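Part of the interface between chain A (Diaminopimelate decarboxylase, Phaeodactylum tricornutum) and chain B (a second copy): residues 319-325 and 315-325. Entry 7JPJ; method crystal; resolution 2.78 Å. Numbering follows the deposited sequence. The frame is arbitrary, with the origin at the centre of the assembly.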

ATOM      1  N   VAL A 319      -7.760   3.892  -1.439  1.00 18.02           N
ATOM      2  CA  VAL A 319      -7.209   4.995  -0.658  1.00 17.42           C
ATOM      3  C   VAL A 319      -6.493   4.387   0.543  1.00 18.25           C
ATOM      4  O   VAL A 319      -7.142   3.881   1.468  1.00 19.03           O
ATOM      5  N   LEU A 320      -5.160   4.431   0.528  1.00 16.63           N
ATOM      6  CA  LEU A 320      -4.343   3.827   1.570  1.00 17.63           C
ATOM      7  C   LEU A 320      -3.924   4.810   2.655  1.00 17.61           C
ATOM      8  O   LEU A 320      -3.563   4.376   3.755  1.00 18.19           O
ATOM      9  N   ARG A 321      -3.987   6.114   2.382  1.00 18.25           N
ATOM     10  CA  ARG A 321      -3.503   7.103   3.344  1.00 18.16           C
ATOM     11  C   ARG A 321      -4.147   6.998   4.725  1.00 18.67           C
ATOM     12  O   ARG A 321      -3.442   7.259   5.716  1.00 19.22           O
ATOM     13  N   PRO A 322      -5.433   6.650   4.878  1.00 17.03           N
ATOM     14  CA  PRO A 322      -5.946   6.410   6.239  1.00 17.43           C
ATOM     15  C   PRO A 322      -5.230   5.287   6.967  1.00 18.02           C
ATOM     16  O   PRO A 322      -4.905   5.439   8.151  1.00 18.60           O
ATOM     17  N   SER A 323      -4.975   4.159   6.297  1.00 18.09           N
ATOM     18  CA  SER A 323      -4.278   3.055   6.953  1.00 18.82           C
ATOM     19  C   SER A 323      -2.797   3.348   7.144  1.00 19.12           C
ATOM     20  O   SER A 323      -2.206   2.910   8.137  1.00 20.05           O
ATOM     21  N   LEU A 324      -2.180   4.080   6.216  1.00 18.21           N
ATOM     22  CA  LEU A 324      -0.729   4.226   6.236  1.00 18.56           C
ATOM     23  C   LEU A 324      -0.274   5.323   7.190  1.00 18.72           C
ATOM     24  O   LEU A 324       0.766   5.186   7.843  1.00 19.25           O
ATOM     25  N   TYR A 325      -1.032   6.415   7.288  1.00 20.09           N
ATOM     26  CA  TYR A 325      -0.642   7.546   8.116  1.00 19.81           C
ATOM     27  C   TYR A 325      -1.645   7.898   9.202  1.00 19.72           C
ATOM     28  O   TYR A 325      -1.294   8.651  10.116  1.00 19.59           O
TER
ATOM     29  N   GLY B 315      11.174  -1.798  -2.716  1.00 18.10           N
ATOM     30  CA  GLY B 315      10.735  -0.935  -1.635  1.00 18.88           C
ATOM     31  C   GLY B 315       9.335  -1.232  -1.143  1.00 19.41           C
ATOM     32  O   GLY B 315       8.929  -2.397  -1.087  1.00 19.24           O
ATOM     33  N   MET B 316       8.583  -0.189  -0.777  1.00 18.95           N
ATOM     34  CA  MET B 316       7.193  -0.387  -0.380  1.00 19.39           C
ATOM     35  C   MET B 316       6.333  -0.861  -1.542  1.00 18.55           C
ATOM     36  O   MET B 316       5.242  -1.397  -1.314  1.00 18.67           O
ATOM     37  N   THR B 317       6.796  -0.661  -2.780  1.00 17.67           N
ATOM     38  CA  THR B 317       6.124  -1.220  -3.945  1.00 18.19           C
ATOM     39  C   THR B 317       6.104  -2.740  -3.921  1.00 17.76           C
ATOM     40  O   THR B 317       5.277  -3.352  -4.604  1.00 18.28           O
ATOM     41  N   ASP B 318       6.996  -3.356  -3.158  1.00 19.22           N
ATOM     42  CA  ASP B 318       7.158  -4.801  -3.137  1.00 18.90           C
ATOM     43  C   ASP B 318       6.913  -5.413  -1.768  1.00 18.85           C
ATOM     44  O   ASP B 318       6.292  -6.475  -1.677  1.00 18.25           O
ATOM     45  N   VAL B 319       7.383  -4.775  -0.696  1.00 17.56           N
ATOM     46  CA  VAL B 319       7.136  -5.222   0.671  1.00 17.85           C
ATOM     47  C   VAL B 319       6.674  -4.011   1.474  1.00 18.94           C
ATOM     48  O   VAL B 319       7.467  -3.100   1.746  1.00 19.61           O
ATOM     49  N   LEU B 320       5.395  -4.001   1.856  1.00 16.32           N
ATOM     50  CA  LEU B 320       4.785  -2.864   2.532  1.00 16.85           C
ATOM     51  C   LEU B 320       4.743  -3.008   4.048  1.00 16.93           C
ATOM     52  O   LEU B 320       4.675  -1.990   4.744  1.00 17.47           O
ATOM     53  N   ARG B 321       4.797  -4.233   4.567  1.00 16.86           N
ATOM     54  CA  ARG B 321       4.669  -4.454   6.007  1.00 17.33           C
ATOM     55  C   ARG B 321       5.605  -3.603   6.863  1.00 18.38           C
ATOM     56  O   ARG B 321       5.176  -3.180   7.951  1.00 18.65           O
ATOM     57  N   PRO B 322       6.856  -3.324   6.472  1.00 18.63           N
ATOM     58  CA  PRO B 322       7.658  -2.391   7.287  1.00 19.37           C
ATOM     59  C   PRO B 322       7.028  -1.013   7.424  1.00 19.63           C
ATOM     60  O   PRO B 322       6.950  -0.483   8.539  1.00 20.15           O
ATOM     61  N   SER B 323       6.562  -0.416   6.325  1.00 20.11           N
ATOM     62  CA  SER B 323       5.948   0.906   6.419  1.00 20.50           C
ATOM     63  C   SER B 323       4.557   0.846   7.042  1.00 20.47           C
ATOM     64  O   SER B 323       4.153   1.770   7.757  1.00 20.77           O
ATOM     65  N   LEU B 324       3.811  -0.228   6.786  1.00 17.81           N
ATOM     66  CA  LEU B 324       2.420  -0.281   7.220  1.00 18.53           C
ATOM     67  C   LEU B 324       2.294  -0.592   8.709  1.00 19.08           C
ATOM     68  O   LEU B 324       1.424  -0.034   9.386  1.00 20.21           O
ATOM     69  N   TYR B 325       3.149  -1.470   9.237  1.00 20.27           N
ATOM     70  CA  TYR B 325       3.051  -1.902  10.625  1.00 20.42           C
ATOM     71  C   TYR B 325       4.294  -1.613  11.454  1.00 21.49           C
ATOM     72  O   TYR B 325       4.273  -1.852  12.668  1.00 22.17           O
TER

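The centre of the contact is built from leucines. Leu A324 and Leu B324 lie across from each other, with their CA atoms 5.6 Å apart. Their CA-to-CB bonds run sideways to the opposing stretch, but their ends come nearer to the partner chain; both side chains adopt chi1 t and chi2 p. CD1 of Leu A324 lies 4.1 Å from CD1 of Leu B324 and 4.0 Å from CA of Leu B324, so the methyl group packs on backbone as well as on side chain. These two residues account for about half of the 244 Å² buried between the stretches.

Next to this pair, Leu A320 and Leu B320 point toward the opposite chain, with chi1 t and chi2 p. Their CD2 atoms meet at 4.4 Å, and CD1 of Leu A320 reaches CD1 of Leu B324 at 4.5 Å, joining the two leucine pairs into one apolar cluster. Met B316, with rotamers p, t and m, also points inward and extends the cluster on one side, its CE lying 4.1 Å from CD2 of Leu A324.

Toward the polar edge, Leu A324 meets Ser B323, and Leu B324 meets Ser A323. CD1 of Leu A324 lies 3.7 Å from O of Ser B323, and CD1 of Leu B324 lies 3.9 Å from O of Ser A323; these are van der Waals contacts, since a methyl group offers no polar hydrogen. Both serines have chi1 in the m well, and their OG atoms are hydrogen-bonded elsewhere in the structure. No hydrogen bond links the two stretches. Within the chain B stretch, away from the contact, OD2 of Asp B318 accepts hydrogen bonds from N of Gly B315 at 3.0 Å and from OG1 of Thr B317 at 2.9 Å.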

ATOM      1  CB  VAL A 319      -8.284   5.996  -0.212  1.00 17.36           C
ATOM      2  CG1 VAL A 319      -7.659   7.120   0.588  1.00 16.85           C
ATOM      3  CG2 VAL A 319      -9.023   6.561  -1.417  1.00 17.43           C
ATOM      4  CB  LEU A 320      -3.092   3.193   0.946  1.00 17.92           C
ATOM      5  CG  LEU A 320      -2.046   2.566   1.870  1.00 18.57           C
ATOM      6  CD1 LEU A 320      -2.568   1.285   2.504  1.00 19.12           C
ATOM      7  CD2 LEU A 320      -0.748   2.322   1.121  1.00 18.71           C
ATOM      8  CB  ARG A 321      -3.680   8.509   2.757  1.00 16.62           C
ATOM      9  CG  ARG A 321      -2.925   8.718   1.449  1.00 16.06           C
ATOM     10  CD  ARG A 321      -2.719  10.192   1.113  1.00 15.46           C
ATOM     11  NE  ARG A 321      -3.495  11.084   1.973  1.00 14.95           N
ATOM     12  CZ  ARG A 321      -2.967  11.959   2.825  1.00 15.08           C
ATOM     13  NH1 ARG A 321      -1.650  12.074   2.940  1.00 15.32           N
ATOM     14  NH2 ARG A 321      -3.760  12.722   3.562  1.00 15.49           N
ATOM     15  CB  PRO A 322      -7.425   6.077   5.999  1.00 17.26           C
ATOM     16  CG  PRO A 322      -7.760   6.783   4.753  1.00 16.84           C
ATOM     17  CD  PRO A 322      -6.530   6.705   3.896  1.00 16.72           C
ATOM     18  CB  SER A 323      -4.443   1.762   6.152  1.00 18.70           C
ATOM     19  OG  SER A 323      -5.798   1.360   6.086  1.00 18.70           O
ATOM     20  CB  LEU A 324      -0.214   4.501   4.823  1.00 17.99           C
ATOM     21  CG  LEU A 324       1.304   4.467   4.641  1.00 18.41           C
ATOM     22  CD1 LEU A 324       1.888   3.180   5.209  1.00 19.43           C
ATOM     23  CD2 LEU A 324       1.657   4.614   3.172  1.00 18.02           C
ATOM     24  CB  TYR A 325      -0.414   8.795   7.248  1.00 18.78           C
ATOM     25  CG  TYR A 325       0.429   8.563   6.015  1.00 18.96           C
ATOM     26  CD1 TYR A 325       1.730   8.089   6.120  1.00 19.68           C
ATOM     27  CD2 TYR A 325      -0.075   8.829   4.744  1.00 18.08           C
ATOM     28  CE1 TYR A 325       2.507   7.879   4.996  1.00 19.75           C
ATOM     29  CE2 TYR A 325       0.693   8.624   3.614  1.00 18.22           C
ATOM     30  CZ  TYR A 325       1.985   8.148   3.745  1.00 19.12           C
ATOM     31  OH  TYR A 325       2.759   7.938   2.626  1.00 19.27           O
TER
ATOM     32  CB  MET B 316       6.612   0.904   0.196  1.00 20.48           C
ATOM     33  CG  MET B 316       6.829   2.115  -0.687  1.00 20.04           C
ATOM     34  SD  MET B 316       6.310   3.661   0.084  1.00 21.71           S
ATOM     35  CE  MET B 316       4.843   3.138   0.971  1.00 22.72           C
ATOM     36  CB  THR B 317       6.817  -0.752  -5.226  1.00 18.74           C
ATOM     37  OG1 THR B 317       8.239  -0.804  -5.041  1.00 18.14           O
ATOM     38  CG2 THR B 317       6.401   0.664  -5.580  1.00 19.64           C
ATOM     39  CB  ASP B 318       8.564  -5.155  -3.630  1.00 18.56           C
ATOM     40  CG  ASP B 318       8.939  -4.396  -4.891  1.00 18.40           C
ATOM     41  OD1 ASP B 318       8.526  -4.821  -5.992  1.00 18.40           O
ATOM     42  OD2 ASP B 318       9.625  -3.353  -4.778  1.00 18.47           O
ATOM     43  CB  VAL B 319       8.375  -5.865   1.311  1.00 17.86           C
ATOM     44  CG1 VAL B 319       8.026  -6.446   2.672  1.00 18.26           C
ATOM     45  CG2 VAL B 319       8.935  -6.952   0.409  1.00 16.88           C
ATOM     46  CB  LEU B 320       3.357  -2.648   2.010  1.00 17.47           C
ATOM     47  CG  LEU B 320       2.523  -1.497   2.580  1.00 18.33           C
ATOM     48  CD1 LEU B 320       3.133  -0.147   2.219  1.00 18.72           C
ATOM     49  CD2 LEU B 320       1.083  -1.588   2.102  1.00 19.02           C
ATOM     50  CB  ARG B 321       4.864  -5.947   6.315  1.00 16.40           C
ATOM     51  CG  ARG B 321       3.803  -6.842   5.700  1.00 15.97           C
ATOM     52  CD  ARG B 321       3.914  -8.282   6.186  1.00 15.91           C
ATOM     53  NE  ARG B 321       3.315  -8.479   7.506  1.00 16.41           N
ATOM     54  CZ  ARG B 321       3.998  -8.805   8.599  1.00 16.64           C
ATOM     55  NH1 ARG B 321       5.313  -8.973   8.540  1.00 16.39           N
ATOM     56  NH2 ARG B 321       3.367  -8.963   9.755  1.00 17.29           N
ATOM     57  CB  PRO B 322       8.999  -2.352   6.543  1.00 19.33           C
ATOM     58  CG  PRO B 322       9.092  -3.678   5.888  1.00 18.76           C
ATOM     59  CD  PRO B 322       7.690  -4.019   5.471  1.00 18.12           C
ATOM     60  CB  SER B 323       5.875   1.559   5.037  1.00 20.72           C
ATOM     61  OG  SER B 323       7.012   1.237   4.257  1.00 20.41           O
ATOM     62  CB  LEU B 324       1.655  -1.313   6.387  1.00 17.98           C
ATOM     63  CG  LEU B 324       0.131  -1.369   6.524  1.00 18.76           C
ATOM     64  CD1 LEU B 324      -0.501  -0.016   6.231  1.00 19.89           C
ATOM     65  CD2 LEU B 324      -0.439  -2.433   5.600  1.00 18.26           C
ATOM     66  CB  TYR B 325       2.763  -3.408  10.701  1.00 19.72           C
ATOM     67  CG  TYR B 325       1.601  -3.880   9.861  1.00 18.69           C
ATOM     68  CD1 TYR B 325       0.379  -3.218   9.891  1.00 19.09           C
ATOM     69  CD2 TYR B 325       1.722  -4.999   9.047  1.00 17.87           C
ATOM     70  CE1 TYR B 325      -0.686  -3.654   9.125  1.00 18.99           C
ATOM     71  CE2 TYR B 325       0.664  -5.441   8.282  1.00 17.27           C
ATOM     72  CZ  TYR B 325      -0.538  -4.766   8.323  1.00 18.08           C
ATOM     73  OH  TYR B 325      -1.594  -5.206   7.555  1.00 18.18           O
TER